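Sulfate transporter sulfate transporter family protein (Wolinella succinogenes, PDB 4DGF) is probably a membrane anion transporter of the SulP (sulfate permease) family, this chain being its STAS domain. Local coordinates at residues 18-23 with 120-125; 54-59 with 116-121; 87-92 with 98-103. One frame throughout, in Å; residues are numbered along the deposited sequence.

Contact 1 of 3, residues 18-23 with 120-125; sequences KVVPLG and KALAYA
The last helix of the STAS domain, 118-130, is flanked by the loop that leads into strand 24-28, and the two meet around one side chain, Leu-122, along which Lys-18, Val-19, Val-20 and Pro-21 are laid. No hydrogen bond joins the segments, and the backbones stay well apart, with CA of Val-20 7.1 Å from CA of Leu-122. The two methyl branches of the leucine divide the loop between them. CD1 serves its beginning, lying 3.6 Å from CB of Lys-18 and 4.0 Å from the carbonyl O of Val-19. CD2 serves the part nearer the strand: it is 4.0 Å from CD of Pro-21 and 4.3 Å from CG1 of Val-20. With CG set beside the backbone N (chi1 -83°), Leu-122 spreads its fork across the loop instead of pointing at a single residue.

Lys-18 plays two parts. Its CB and CG rest obliquely against CD1 of Leu-122, whereas the chain bends at chi2 (-74°) and carries the ammonium away to salt bridges with Asp-119, on the same helix, and with Asp-13. The apolar root of the lysine thus covers the leucine while its charged end is paired at the surface. Leu-122 also packs on Ile-26 and Ile-56 of the sheet, so it lies between helix, sheet and loop. The arrangement is that of an alpha/beta layer in which an irregular segment, running into the edge strand 24-28, covers the flank of a helix packed on the sheet.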
# COMPACT_ATOMS: atom_id res chain seq x y z
N LYS A 18 1.93 15.49 -5.78
CA LYS A 18 3.24 14.83 -5.69
C LYS A 18 3.88 14.50 -7.01
O LYS A 18 3.19 14.42 -8.04
CB LYS A 18 3.15 13.53 -4.79
CG LYS A 18 2.43 13.77 -3.48
CD LYS A 18 3.26 14.55 -2.47
CE LYS A 18 2.34 14.89 -1.30
NZ LYS A 18 3.04 15.87 -0.40
N VAL A 19 5.20 14.29 -6.98
CA VAL A 19 5.93 13.80 -8.16
C VAL A 19 6.07 12.30 -8.10
O VAL A 19 6.74 11.74 -7.21
CB VAL A 19 7.32 14.46 -8.28
CG1 VAL A 19 8.12 13.80 -9.38
CG2 VAL A 19 7.15 15.95 -8.57
N VAL A 20 5.26 11.64 -8.92
CA VAL A 20 5.20 10.18 -8.90
C VAL A 20 6.03 9.58 -9.98
O VAL A 20 5.76 9.80 -11.18
CB VAL A 20 3.75 9.63 -8.94
CG1 VAL A 20 3.80 8.13 -8.83
CG2 VAL A 20 2.88 10.27 -7.86
N PRO A 21 7.10 8.89 -9.61
CA PRO A 21 7.94 8.34 -10.66
C PRO A 21 7.19 7.44 -11.61
O PRO A 21 6.22 6.77 -11.19
CB PRO A 21 9.05 7.56 -9.89
CG PRO A 21 8.96 8.07 -8.45
CD PRO A 21 7.55 8.52 -8.26
N LEU A 22 7.61 7.42 -12.90
CA LEU A 22 7.18 6.34 -13.82
C LEU A 22 7.52 4.95 -13.24
O LEU A 22 8.58 4.78 -12.69
CB LEU A 22 7.76 6.52 -15.20
CG LEU A 22 7.46 7.86 -15.89
CD1 LEU A 22 8.03 7.77 -17.33
CD2 LEU A 22 6.00 8.23 -15.90
N GLY A 23 6.60 3.99 -13.37
CA GLY A 23 6.77 2.61 -12.83
C GLY A 23 6.26 2.45 -11.41
O GLY A 23 6.36 1.37 -10.88
N LYS A 120 7.60 10.05 2.29
CA LYS A 120 8.65 9.08 2.58
C LYS A 120 8.49 7.88 1.68
O LYS A 120 9.50 7.32 1.28
CB LYS A 120 8.54 8.59 4.05
CG LYS A 120 8.57 9.73 5.03
CD LYS A 120 8.44 9.26 6.49
CE LYS A 120 8.68 10.51 7.34
NZ LYS A 120 7.94 10.40 8.61
N ALA A 121 7.22 7.39 1.49
CA ALA A 121 7.11 6.22 0.65
C ALA A 121 7.62 6.53 -0.79
O ALA A 121 8.17 5.67 -1.51
CB ALA A 121 5.67 5.67 0.65
N LEU A 122 7.26 7.71 -1.25
CA LEU A 122 7.67 8.11 -2.60
C LEU A 122 9.19 8.24 -2.75
O LEU A 122 9.78 7.85 -3.83
CB LEU A 122 7.07 9.45 -3.01
CG LEU A 122 5.65 9.28 -3.56
CD1 LEU A 122 4.97 10.66 -3.76
CD2 LEU A 122 5.46 8.43 -4.84
N ALA A 123 9.77 8.83 -1.75
CA ALA A 123 11.28 8.92 -1.73
C ALA A 123 11.88 7.52 -1.88
O ALA A 123 12.80 7.32 -2.65
CB ALA A 123 11.74 9.54 -0.45
N TYR A 124 11.40 6.53 -1.08
CA TYR A 124 11.83 5.18 -1.26
C TYR A 124 11.51 4.49 -2.59
O TYR A 124 12.30 3.72 -3.13
CB TYR A 124 11.31 4.38 -0.06
CG TYR A 124 11.95 3.08 0.17
CD1 TYR A 124 13.35 3.02 0.43
CD2 TYR A 124 11.23 1.89 0.17
CE1 TYR A 124 13.96 1.80 0.68
CE2 TYR A 124 11.84 0.64 0.49
CZ TYR A 124 13.21 0.62 0.73
OH TYR A 124 13.88 -0.56 0.99
N ALA A 125 10.28 4.63 -3.07
CA ALA A 125 9.91 4.19 -4.36
C ALA A 125 10.84 4.75 -5.48
O ALA A 125 11.24 4.02 -6.34
CB ALA A 125 8.45 4.66 -4.66

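Contact 2 of 3, residues 54-59 with 116-121; sequences VFILRM and DHIDKA
Ile-118 lies over the guanidinium of Arg-58, its CG1 3.7 Å above the plane and over the centre of the group, while CG2 comes within 3.4 Å of NH2. The two side chains cross at about a right angle. With CG1 of Ile-118 anti to the backbone N (chi1 -173°), CD1 is carried onward to the strand, where it meets CD of Arg-58 and, at 3.9 Å, CG2 of Ile-56. In the conformer of Ile-56 described here, that same CG2 also lies 4.2 Å from CB of Ala-121, one turn along the helix. These apolar contacts set helix 118-130 against a face of the parallel sheet, upon its middle strand 54-58, the alpha/beta packing on which the STAS fold is built.

The arginine bends at chi3 (66°), and its NH1 is held by hydrogen bonds to OG1 of Thr-15 and the carbonyl O of Asp-13, which help to hold the plane that Ile-118 covers. A leucine in place of Arg-58 would probably leave both oxygens without this donor and take the flat surface from under Ile-118.

Farther out, His-117 is the N-cap of the helix: its ND1 accepts from N of Asp-119 at 3.0 Å, a fairly straight bond (163°) although the donor is tilted from the ring plane. NE2 of His-117 bonds weakly to OD2 of Asp-13, so Asp-13 reaches both the arginine and the cap. Beside it, NZ of Lys-120 pairs with OD1 of Asp-116 at 2.7 Å, approaching the syn lone pair, and links the turn before the helix to its first turn.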
# COMPACT_ATOMS: atom_id res chain seq x y z
N VAL A 54 6.78 -0.70 -8.45
CA VAL A 54 6.48 -0.35 -7.00
C VAL A 54 5.00 -0.02 -6.94
O VAL A 54 4.51 0.67 -7.84
CB VAL A 54 7.26 0.85 -6.50
CG1 VAL A 54 7.01 1.17 -5.03
CG2 VAL A 54 8.80 0.69 -6.71
N PHE A 55 4.31 -0.50 -5.88
CA PHE A 55 2.93 -0.24 -5.70
C PHE A 55 2.81 0.36 -4.32
O PHE A 55 3.22 -0.31 -3.33
CB PHE A 55 2.09 -1.57 -5.83
CG PHE A 55 0.64 -1.39 -5.92
CD1 PHE A 55 -0.01 -1.56 -7.15
CD2 PHE A 55 -0.07 -0.99 -4.78
CE1 PHE A 55 -1.41 -1.25 -7.26
CE2 PHE A 55 -1.48 -0.82 -4.86
CZ PHE A 55 -2.12 -0.96 -6.13
N ILE A 56 2.19 1.55 -4.24
CA ILE A 56 2.02 2.21 -2.95
C ILE A 56 0.56 2.11 -2.60
O ILE A 56 -0.32 2.61 -3.31
CB ILE A 56 2.49 3.68 -2.98
CG1 ILE A 56 3.93 3.75 -3.48
CG2 ILE A 56 2.30 4.33 -1.56
CD1 ILE A 56 4.55 5.11 -3.51
N LEU A 57 0.28 1.53 -1.43
CA LEU A 57 -1.08 1.53 -0.96
C LEU A 57 -1.17 2.64 0.09
O LEU A 57 -0.42 2.57 1.16
CB LEU A 57 -1.29 0.16 -0.31
CG LEU A 57 -2.69 -0.19 -0.11
CD1 LEU A 57 -3.49 -0.39 -1.40
CD2 LEU A 57 -2.71 -1.56 0.62
N ARG A 58 -1.93 3.69 -0.24
CA ARG A 58 -2.09 4.80 0.62
C ARG A 58 -3.14 4.54 1.68
O ARG A 58 -4.37 4.39 1.33
CB ARG A 58 -2.49 6.14 -0.14
CG ARG A 58 -1.32 6.55 -1.05
CD ARG A 58 -1.46 7.97 -1.54
NE ARG A 58 -1.35 8.93 -0.41
CZ ARG A 58 -1.44 10.25 -0.49
NH1 ARG A 58 -1.60 10.88 -1.68
NH2 ARG A 58 -1.26 10.94 0.62
N MSE A 59 -2.72 4.66 2.93
CA MSE A 59 -3.58 4.18 4.03
C MSE A 59 -3.83 5.29 5.02
O MSE A 59 -4.18 5.03 6.16
CB MSE A 59 -2.92 2.92 4.68
CG MSE A 59 -2.69 1.78 3.66
SE MSE A 59 -2.16 0.14 4.57
CE MSE A 59 -4.02 -0.55 4.94
N ASP A 116 4.82 6.47 7.43
CA ASP A 116 3.74 7.17 7.99
C ASP A 116 3.28 8.32 7.11
O ASP A 116 2.34 9.06 7.53
CB ASP A 116 4.04 7.69 9.39
CG ASP A 116 5.22 8.64 9.42
OD1 ASP A 116 5.57 9.21 8.38
OD2 ASP A 116 5.81 8.87 10.53
N HIS A 117 3.89 8.44 5.95
CA HIS A 117 3.65 9.59 5.09
C HIS A 117 4.03 9.24 3.67
O HIS A 117 5.09 8.62 3.39
CB HIS A 117 4.48 10.83 5.51
CG HIS A 117 3.88 12.16 4.98
ND1 HIS A 117 4.11 12.66 3.71
CD2 HIS A 117 2.97 13.04 5.56
CE1 HIS A 117 3.39 13.78 3.53
NE2 HIS A 117 2.69 14.02 4.63
N ILE A 118 3.19 9.76 2.74
CA ILE A 118 3.36 9.52 1.32
C ILE A 118 4.71 10.06 0.79
O ILE A 118 5.40 9.42 -0.06
CB ILE A 118 2.17 10.11 0.49
CG1 ILE A 118 2.23 9.71 -0.98
CG2 ILE A 118 2.04 11.66 0.62
CD1 ILE A 118 2.46 8.21 -1.21
N ASP A 119 5.16 11.19 1.37
CA ASP A 119 6.47 11.70 0.93
C ASP A 119 7.62 10.73 1.17
O ASP A 119 8.52 10.63 0.36
CB ASP A 119 6.79 13.01 1.62
CG ASP A 119 5.92 14.17 1.16
OD1 ASP A 119 5.13 14.11 0.17
OD2 ASP A 119 6.02 15.23 1.82
N LYS A 120 7.60 10.05 2.29
CA LYS A 120 8.65 9.08 2.58
C LYS A 120 8.49 7.88 1.68
O LYS A 120 9.50 7.32 1.28
CB LYS A 120 8.54 8.59 4.05
CG LYS A 120 8.57 9.73 5.03
CD LYS A 120 8.44 9.26 6.49
CE LYS A 120 8.68 10.51 7.34
NZ LYS A 120 7.94 10.40 8.61
N ALA A 121 7.22 7.39 1.49
CA ALA A 121 7.11 6.22 0.65
C ALA A 121 7.62 6.53 -0.79
O ALA A 121 8.17 5.67 -1.51
CB ALA A 121 5.67 5.67 0.65

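Contact 3 of 3, residues 87-92 with 98-103; sequences LLLSGV and GALNRF
Across the turn that follows strand 86-90, Val-92 and Leu-100 bring their CA atoms no closer than 9.6 Å, so the strand end and helix 94-103 meet through side chains alone. Leu-89 and Leu-100 reach toward each other tip to tip, CD1 to CD1 at 3.9 Å. The same CD1 of Leu-100 also lies 4.5 Å from CG1 of Val-92, a looser contact at one flank of the pair. In Leu-100, CG beside the backbone N (chi1 -68°) sends the fork off the helix toward the strand.

All three residues are buried, yet the area lost between the segments is small, 81 Å² in total, because a single methyl does most of the touching. Other parts of the domain complete the surroundings: Leu-73 of helix 67-83 packs on Leu-100, the selenomethionine Met-59 on Leu-89, and Val-114 on both Leu-89 and Val-92. The turn itself passes through Gly-91, whose phi is positive (65°).

With only methyl groups meeting and no hydrogen bond or charge across the gap, the contact rests on dispersion and on the exclusion of water, and by itself it gives little directional control over how the helix lies against the strand.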
# COMPACT_ATOMS: atom_id res chain seq x y z
N LEU A 87 5.58 -3.91 -2.87
CA LEU A 87 4.50 -3.22 -2.14
C LEU A 87 5.08 -2.34 -1.02
O LEU A 87 5.91 -2.80 -0.25
CB LEU A 87 3.57 -4.29 -1.53
CG LEU A 87 2.29 -3.76 -0.88
CD1 LEU A 87 1.48 -2.90 -1.85
CD2 LEU A 87 1.41 -4.92 -0.32
N LEU A 88 4.65 -1.07 -0.98
CA LEU A 88 4.92 -0.12 0.12
C LEU A 88 3.51 0.29 0.72
O LEU A 88 2.52 0.39 0.02
CB LEU A 88 5.63 1.14 -0.33
CG LEU A 88 6.93 0.88 -1.17
CD1 LEU A 88 7.55 2.21 -1.60
CD2 LEU A 88 7.97 0.03 -0.38
N LEU A 89 3.50 0.48 2.01
CA LEU A 89 2.31 1.15 2.63
C LEU A 89 2.69 2.53 3.06
O LEU A 89 3.78 2.70 3.62
CB LEU A 89 1.85 0.40 3.90
CG LEU A 89 1.90 -1.09 3.78
CD1 LEU A 89 1.44 -1.58 5.17
CD2 LEU A 89 0.91 -1.57 2.69
N SER A 90 1.85 3.53 2.81
CA SER A 90 2.16 4.87 3.31
C SER A 90 0.98 5.28 4.17
O SER A 90 -0.13 4.69 4.08
CB SER A 90 2.35 5.90 2.19
OG SER A 90 1.18 6.09 1.43
N GLY A 91 1.22 6.34 4.95
CA GLY A 91 0.19 6.98 5.78
C GLY A 91 -0.32 6.03 6.88
O GLY A 91 -1.46 6.14 7.32
N VAL A 92 0.56 5.15 7.30
CA VAL A 92 0.12 4.14 8.33
C VAL A 92 0.19 4.80 9.73
O VAL A 92 1.28 5.18 10.22
CB VAL A 92 0.99 2.88 8.30
CG1 VAL A 92 0.63 1.94 9.44
CG2 VAL A 92 0.86 2.15 6.97
N GLY A 98 -0.29 -1.02 14.73
CA GLY A 98 -0.46 -1.97 15.84
C GLY A 98 -1.32 -3.16 15.37
O GLY A 98 -0.99 -4.30 15.71
N ALA A 99 -2.39 -2.89 14.59
CA ALA A 99 -3.30 -3.95 14.08
C ALA A 99 -2.46 -4.84 13.14
O ALA A 99 -2.47 -6.06 13.25
CB ALA A 99 -4.54 -3.36 13.40
N LEU A 100 -1.77 -4.22 12.18
CA LEU A 100 -1.06 -4.97 11.18
C LEU A 100 0.07 -5.76 11.85
O LEU A 100 0.33 -6.86 11.41
CB LEU A 100 -0.37 -3.98 10.17
CG LEU A 100 -1.37 -3.24 9.32
CD1 LEU A 100 -0.62 -2.24 8.41
CD2 LEU A 100 -2.19 -4.19 8.43
N ASN A 101 0.70 -5.22 12.90
CA ASN A 101 1.72 -5.99 13.61
C ASN A 101 1.15 -7.19 14.35
O ASN A 101 1.68 -8.34 14.18
CB ASN A 101 2.47 -5.09 14.59
CG ASN A 101 3.88 -5.64 14.89
OD1 ASN A 101 4.58 -6.23 14.02
ND2 ASN A 101 4.30 -5.47 16.13
N ARG A 102 -0.01 -7.00 15.02
CA ARG A 102 -0.65 -8.16 15.71
C ARG A 102 -1.11 -9.24 14.74
O ARG A 102 -1.00 -10.42 15.01
CB ARG A 102 -1.76 -7.63 16.53
CG ARG A 102 -2.41 -8.60 17.57
CD ARG A 102 -1.43 -9.03 18.71
NE ARG A 102 -0.96 -7.87 19.46
CZ ARG A 102 0.10 -7.88 20.31
NH1 ARG A 102 0.74 -9.02 20.60
NH2 ARG A 102 0.47 -6.76 20.91
N PHE A 103 -1.54 -8.83 13.54
CA PHE A 103 -1.86 -9.81 12.53
C PHE A 103 -0.62 -10.50 11.91
O PHE A 103 -0.77 -11.48 11.22
CB PHE A 103 -2.65 -9.16 11.34
CG PHE A 103 -4.15 -8.90 11.63
CD1 PHE A 103 -5.01 -9.94 11.94
CD2 PHE A 103 -4.68 -7.61 11.50
CE1 PHE A 103 -6.39 -9.71 12.10
CE2 PHE A 103 -6.05 -7.39 11.63
CZ PHE A 103 -6.91 -8.46 11.99

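Along the chain the contacts are nested: contact 3 closes a short loop within the spans of both contact 1 and contact 2, which end together on helix 118-130, sharing Lys-120 and Ala-121. The centres of contacts 1 and 2 lie 8 Å apart, with Leu-122 packing on Ile-56. Contact 3 is centred 11 Å from contact 2, to which it is joined through the sheet, and 19 Å from contact 1, which it meets through helix 118-130 packing on Leu-88 and Ser-90. In strand 86-90, Ser-90 faces helix 118-130, whereas Leu-89 turns to helix 94-103. The domain's C-terminal helix thus ties its N-terminal loop to the central strand, while contact 3 joins helix 94-103 to strand 86-90.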